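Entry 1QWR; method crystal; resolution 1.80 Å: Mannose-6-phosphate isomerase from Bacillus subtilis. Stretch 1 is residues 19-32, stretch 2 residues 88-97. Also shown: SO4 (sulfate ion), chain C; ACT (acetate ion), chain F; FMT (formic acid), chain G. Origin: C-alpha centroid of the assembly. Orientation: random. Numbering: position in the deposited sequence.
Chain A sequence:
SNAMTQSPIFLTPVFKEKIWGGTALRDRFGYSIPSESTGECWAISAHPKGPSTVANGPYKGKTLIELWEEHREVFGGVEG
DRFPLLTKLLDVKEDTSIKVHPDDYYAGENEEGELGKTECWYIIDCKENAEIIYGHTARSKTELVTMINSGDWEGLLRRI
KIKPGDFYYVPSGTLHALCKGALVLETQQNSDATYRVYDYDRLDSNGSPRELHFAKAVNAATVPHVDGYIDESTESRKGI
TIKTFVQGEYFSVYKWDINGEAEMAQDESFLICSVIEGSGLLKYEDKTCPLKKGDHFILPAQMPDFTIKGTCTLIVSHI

Stretch 1 (19-32) IWGGTALRDRFGYS
Stretch 2, residues 88-97: KLLDVKEDTS

Stretch 1 enters as a loop, forms a short helix from Ala24, and turns out at Gly30; stretch 2 is a strand over 88-92 followed by a loop. The helix and strand axes approach to 9.0 Å with their N-to-C directions 111° apart, so they cross rather than run side by side, and 677 Å² is buried in total.

Backbone register is set at Trp20 (phi/psi -94/5), whose CA lies 4.5 Å from Glu94 CA; Gly21 CA lies 5.4 Å from Lys93 CA. Trp20 O accepts a nearly straight hydrogen bond from Glu94 N (3.1 Å, 169°) and a weak one from Lys93 N (3.1 Å, 129°). Trp20 (chi1 48°, p; chi2 -99°) has 157 Å² covered by stretch 2. Thr96 CG2 sits over one ring face, 3.7 Å from the five-membered-ring centroid and 16° off its normal, a CH-pi contact; Thr96 has chi1 67° (p). At the ring edge, Trp20 CZ3 approaches Asp91 O to 3.3 Å. Separately, Trp20 CZ3 packs against Val92 CG2 at 4.1 Å. Trp20 NE1 donates to sulfate O2 (2.9 Å, 165°), while Ser97 N and Ser97 OG donate to sulfate O1 at 2.9 and 2.7 Å, so the ion bridges the stretches.

Gly21 (-82/172) and extended Gly22 (-144/-141) lead toward the helix. An ideal CB on Gly22 would lie 3.0 Å from Lys93 CD, a clash, and 3.0 Å from Asp91 OD2. Thr23 (-123/8; chi1 61°, p) occupies the N-cap position without a side-chain cap; instead, Thr23 OG1 donates to Asp27 OD2 at 2.8 Å.

Asp91 (chi1 175°, t; chi2 7°) points toward the helix start, where its carboxylate receives Ala24 N at OD2 (2.8 Å, 136°). Thr23 N is also close to Asp91 OD2, at 3.2 Å, but its angle is too poor for a bond. Water 1 extends the polar link, accepting from Leu25 N at 2.9 Å and donating to Asp91 OD2 at 2.7 Å.

Beyond this polar site the contact becomes apolar around Leu89 (chi1 -84°, m; chi2 173°, t). Leu25 (m, t) brings CD2 to 3.9 Å from Leu89 CB. Phe29 (chi1 -72°, m; chi2 -85°) presents a ring face to Leu89 CD1, 4.0 Å from the centroid and 9° off the normal. After Gly30 (71/12), Tyr31 (chi1 -63°, m; chi2 -39°) meets the same methyl with its ring edge, CE2 to Leu89 CD1 being 4.0 Å.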

# COMPACT_ATOMS: atom_id res chain seq x y z
N ILE A 19 -11.41 13.55 -0.71
CA ILE A 19 -11.94 14.59 0.17
C ILE A 19 -11.13 14.63 1.45
O ILE A 19 -11.04 15.68 2.09
CB ILE A 19 -13.44 14.36 0.50
CG1 ILE A 19 -13.63 13.09 1.34
CG2 ILE A 19 -14.22 14.25 -0.79
CD1 ILE A 19 -15.09 12.89 1.81
N TRP A 20 -10.53 13.50 1.84
CA TRP A 20 -9.74 13.43 3.06
C TRP A 20 -8.25 13.68 2.83
O TRP A 20 -7.43 13.57 3.75
CB TRP A 20 -9.94 12.07 3.74
CG TRP A 20 -9.79 10.87 2.83
CD1 TRP A 20 -10.81 10.16 2.23
CD2 TRP A 20 -8.57 10.24 2.42
NE1 TRP A 20 -10.28 9.13 1.48
CE2 TRP A 20 -8.91 9.15 1.58
CE3 TRP A 20 -7.21 10.49 2.67
CZ2 TRP A 20 -7.95 8.31 1.00
CZ3 TRP A 20 -6.25 9.66 2.10
CH2 TRP A 20 -6.63 8.58 1.27
N GLY A 21 -7.91 14.02 1.59
CA GLY A 21 -6.51 14.26 1.26
C GLY A 21 -6.01 15.66 1.61
O GLY A 21 -6.78 16.53 2.02
N GLY A 22 -4.71 15.85 1.46
CA GLY A 22 -4.09 17.13 1.77
C GLY A 22 -2.96 17.46 0.81
O GLY A 22 -3.05 17.17 -0.38
N THR A 23 -1.89 18.05 1.34
CA THR A 23 -0.72 18.43 0.53
C THR A 23 0.56 17.78 1.06
O THR A 23 1.64 18.10 0.58
CB THR A 23 -0.50 19.99 0.51
OG1 THR A 23 -0.26 20.46 1.84
CG2 THR A 23 -1.71 20.73 -0.05
N ALA A 24 0.45 16.88 2.03
CA ALA A 24 1.65 16.25 2.59
C ALA A 24 2.53 15.56 1.55
O ALA A 24 3.75 15.47 1.73
CB ALA A 24 1.27 15.26 3.70
N LEU A 25 1.93 15.07 0.46
CA LEU A 25 2.73 14.39 -0.57
C LEU A 25 3.66 15.40 -1.24
O LEU A 25 4.76 15.05 -1.68
CB LEU A 25 1.80 13.72 -1.60
CG LEU A 25 1.10 12.49 -1.01
CD1 LEU A 25 -0.06 12.04 -1.90
CD2 LEU A 25 2.14 11.36 -0.90
N ARG A 26 3.22 16.65 -1.32
CA ARG A 26 4.08 17.66 -1.90
C ARG A 26 5.04 18.16 -0.82
O ARG A 26 6.24 18.26 -1.04
CB ARG A 26 3.27 18.84 -2.45
CG ARG A 26 4.19 19.96 -2.94
CD ARG A 26 3.43 21.12 -3.54
NE ARG A 26 2.56 21.78 -2.57
CZ ARG A 26 1.28 22.02 -2.80
NH1 ARG A 26 0.73 21.65 -3.95
NH2 ARG A 26 0.55 22.64 -1.89
N ASP A 27 4.50 18.47 0.36
CA ASP A 27 5.33 19.02 1.45
C ASP A 27 6.44 18.10 1.98
O ASP A 27 7.53 18.56 2.32
CB ASP A 27 4.44 19.45 2.65
CG ASP A 27 3.38 20.49 2.27
OD1 ASP A 27 3.62 21.31 1.36
OD2 ASP A 27 2.29 20.50 2.89
N ARG A 28 6.17 16.81 2.04
CA ARG A 28 7.15 15.88 2.58
C ARG A 28 7.92 15.05 1.55
O ARG A 28 9.01 14.57 1.85
CB ARG A 28 6.46 14.96 3.58
CG ARG A 28 5.63 15.77 4.57
CD ARG A 28 5.03 14.94 5.67
NE ARG A 28 6.05 14.28 6.48
CZ ARG A 28 5.82 13.78 7.69
NH1 ARG A 28 4.61 13.87 8.22
NH2 ARG A 28 6.80 13.19 8.36
N PHE A 29 7.37 14.90 0.34
CA PHE A 29 8.04 14.12 -0.69
C PHE A 29 8.42 14.95 -1.94
O PHE A 29 9.03 14.42 -2.88
CB PHE A 29 7.16 12.93 -1.12
CG PHE A 29 7.06 11.84 -0.08
CD1 PHE A 29 8.02 10.84 -0.00
CD2 PHE A 29 6.03 11.85 0.87
CE1 PHE A 29 7.99 9.87 1.01
CE2 PHE A 29 5.99 10.88 1.87
CZ PHE A 29 6.96 9.90 1.95
N GLY A 30 8.06 16.23 -1.94
CA GLY A 30 8.39 17.08 -3.08
C GLY A 30 7.61 16.82 -4.35
O GLY A 30 7.95 17.33 -5.44
N TYR A 31 6.55 16.02 -4.25
CA TYR A 31 5.74 15.71 -5.42
C TYR A 31 4.87 16.86 -5.92
O TYR A 31 4.40 17.69 -5.15
CB TYR A 31 4.78 14.55 -5.12
CG TYR A 31 5.41 13.23 -4.78
CD1 TYR A 31 6.56 12.78 -5.45
CD2 TYR A 31 4.81 12.37 -3.85
CE1 TYR A 31 7.08 11.50 -5.20
CE2 TYR A 31 5.33 11.11 -3.60
CZ TYR A 31 6.46 10.68 -4.28
OH TYR A 31 6.93 9.42 -4.04
N SER A 32 4.63 16.87 -7.23
CA SER A 32 3.74 17.85 -7.84
C SER A 32 2.41 17.16 -7.81
O SER A 32 2.23 16.15 -8.49
CB SER A 32 4.13 18.11 -9.30
OG SER A 32 5.31 18.86 -9.35
N LYS A 88 0.92 2.20 -2.41
CA LYS A 88 0.55 3.61 -2.34
C LYS A 88 1.13 4.32 -1.13
O LYS A 88 1.47 3.68 -0.12
CB LYS A 88 -0.96 3.77 -2.20
CG LYS A 88 -1.80 3.13 -3.29
CD LYS A 88 -3.28 3.30 -2.90
CE LYS A 88 -4.23 2.54 -3.83
NZ LYS A 88 -5.63 2.83 -3.41
N LEU A 89 1.24 5.64 -1.26
CA LEU A 89 1.61 6.54 -0.16
C LEU A 89 0.27 7.26 0.09
O LEU A 89 -0.34 7.78 -0.87
CB LEU A 89 2.68 7.55 -0.57
CG LEU A 89 4.11 7.01 -0.47
CD1 LEU A 89 5.07 8.05 -1.06
CD2 LEU A 89 4.47 6.72 1.01
N LEU A 90 -0.19 7.28 1.35
CA LEU A 90 -1.47 7.89 1.69
C LEU A 90 -1.32 9.07 2.64
O LEU A 90 -0.68 8.95 3.68
CB LEU A 90 -2.38 6.86 2.37
CG LEU A 90 -2.59 5.52 1.67
CD1 LEU A 90 -3.40 4.59 2.57
CD2 LEU A 90 -3.29 5.74 0.35
N ASP A 91 -1.91 10.20 2.25
CA ASP A 91 -1.88 11.42 3.06
C ASP A 91 -3.26 11.50 3.68
O ASP A 91 -4.21 12.05 3.07
CB ASP A 91 -1.64 12.64 2.16
CG ASP A 91 -1.71 13.95 2.92
OD1 ASP A 91 -1.81 13.93 4.17
OD2 ASP A 91 -1.68 15.00 2.24
N VAL A 92 -3.38 10.91 4.87
CA VAL A 92 -4.67 10.88 5.56
C VAL A 92 -4.78 12.11 6.47
O VAL A 92 -4.47 12.06 7.66
CB VAL A 92 -4.81 9.58 6.39
CG1 VAL A 92 -6.26 9.42 6.88
CG2 VAL A 92 -4.43 8.36 5.53
N LYS A 93 -5.18 13.21 5.85
CA LYS A 93 -5.35 14.49 6.54
C LYS A 93 -6.61 14.40 7.40
O LYS A 93 -6.58 14.75 8.58
CB LYS A 93 -5.49 15.62 5.52
CG LYS A 93 -5.58 17.00 6.16
CD LYS A 93 -5.61 18.08 5.11
CE LYS A 93 -5.73 19.46 5.78
NZ LYS A 93 -5.82 20.56 4.78
N GLU A 94 -7.70 13.94 6.79
CA GLU A 94 -8.96 13.77 7.52
C GLU A 94 -9.29 12.26 7.54
O GLU A 94 -8.60 11.46 6.92
CB GLU A 94 -10.10 14.54 6.83
CG GLU A 94 -9.92 16.07 6.78
CD GLU A 94 -9.77 16.72 8.15
OE1 GLU A 94 -10.36 16.20 9.12
OE2 GLU A 94 -9.07 17.75 8.26
N ASP A 95 -10.36 11.88 8.24
CA ASP A 95 -10.75 10.47 8.33
C ASP A 95 -11.15 9.85 6.99
O ASP A 95 -11.78 10.50 6.16
CB ASP A 95 -11.96 10.30 9.27
CG ASP A 95 -11.65 10.63 10.72
OD1 ASP A 95 -10.55 10.33 11.21
OD2 ASP A 95 -12.56 11.18 11.38
N THR A 96 -10.78 8.58 6.76
CA THR A 96 -11.22 7.98 5.51
C THR A 96 -12.53 7.27 5.84
O THR A 96 -12.90 7.14 7.01
CB THR A 96 -10.23 6.93 4.93
OG1 THR A 96 -10.19 5.78 5.79
CG2 THR A 96 -8.83 7.52 4.79
N SER A 97 -13.21 6.78 4.81
CA SER A 97 -14.49 6.10 5.02
C SER A 97 -14.34 4.78 5.78
O SER A 97 -13.26 4.19 5.80
CB SER A 97 -15.17 5.84 3.67
OG SER A 97 -14.47 4.84 2.92
S SO4 C . -11.74 5.84 0.87
O1 SO4 C . -12.41 6.36 2.09
O2 SO4 C . -11.40 6.95 -0.03
O3 SO4 C . -12.61 4.88 0.18
O4 SO4 C . -10.50 5.16 1.28
C ACT F . 2.86 21.79 -7.26
O ACT F . 3.62 21.65 -8.25
OXT ACT F . 2.04 20.91 -6.87
CH3 ACT F . 3.11 22.98 -6.35
C FMT G . 0.80 13.60 9.18
O1 FMT G . 1.56 13.15 10.10
O2 FMT G . 1.43 13.82 8.09
O HOH W 1 -0.89 15.10 -0.30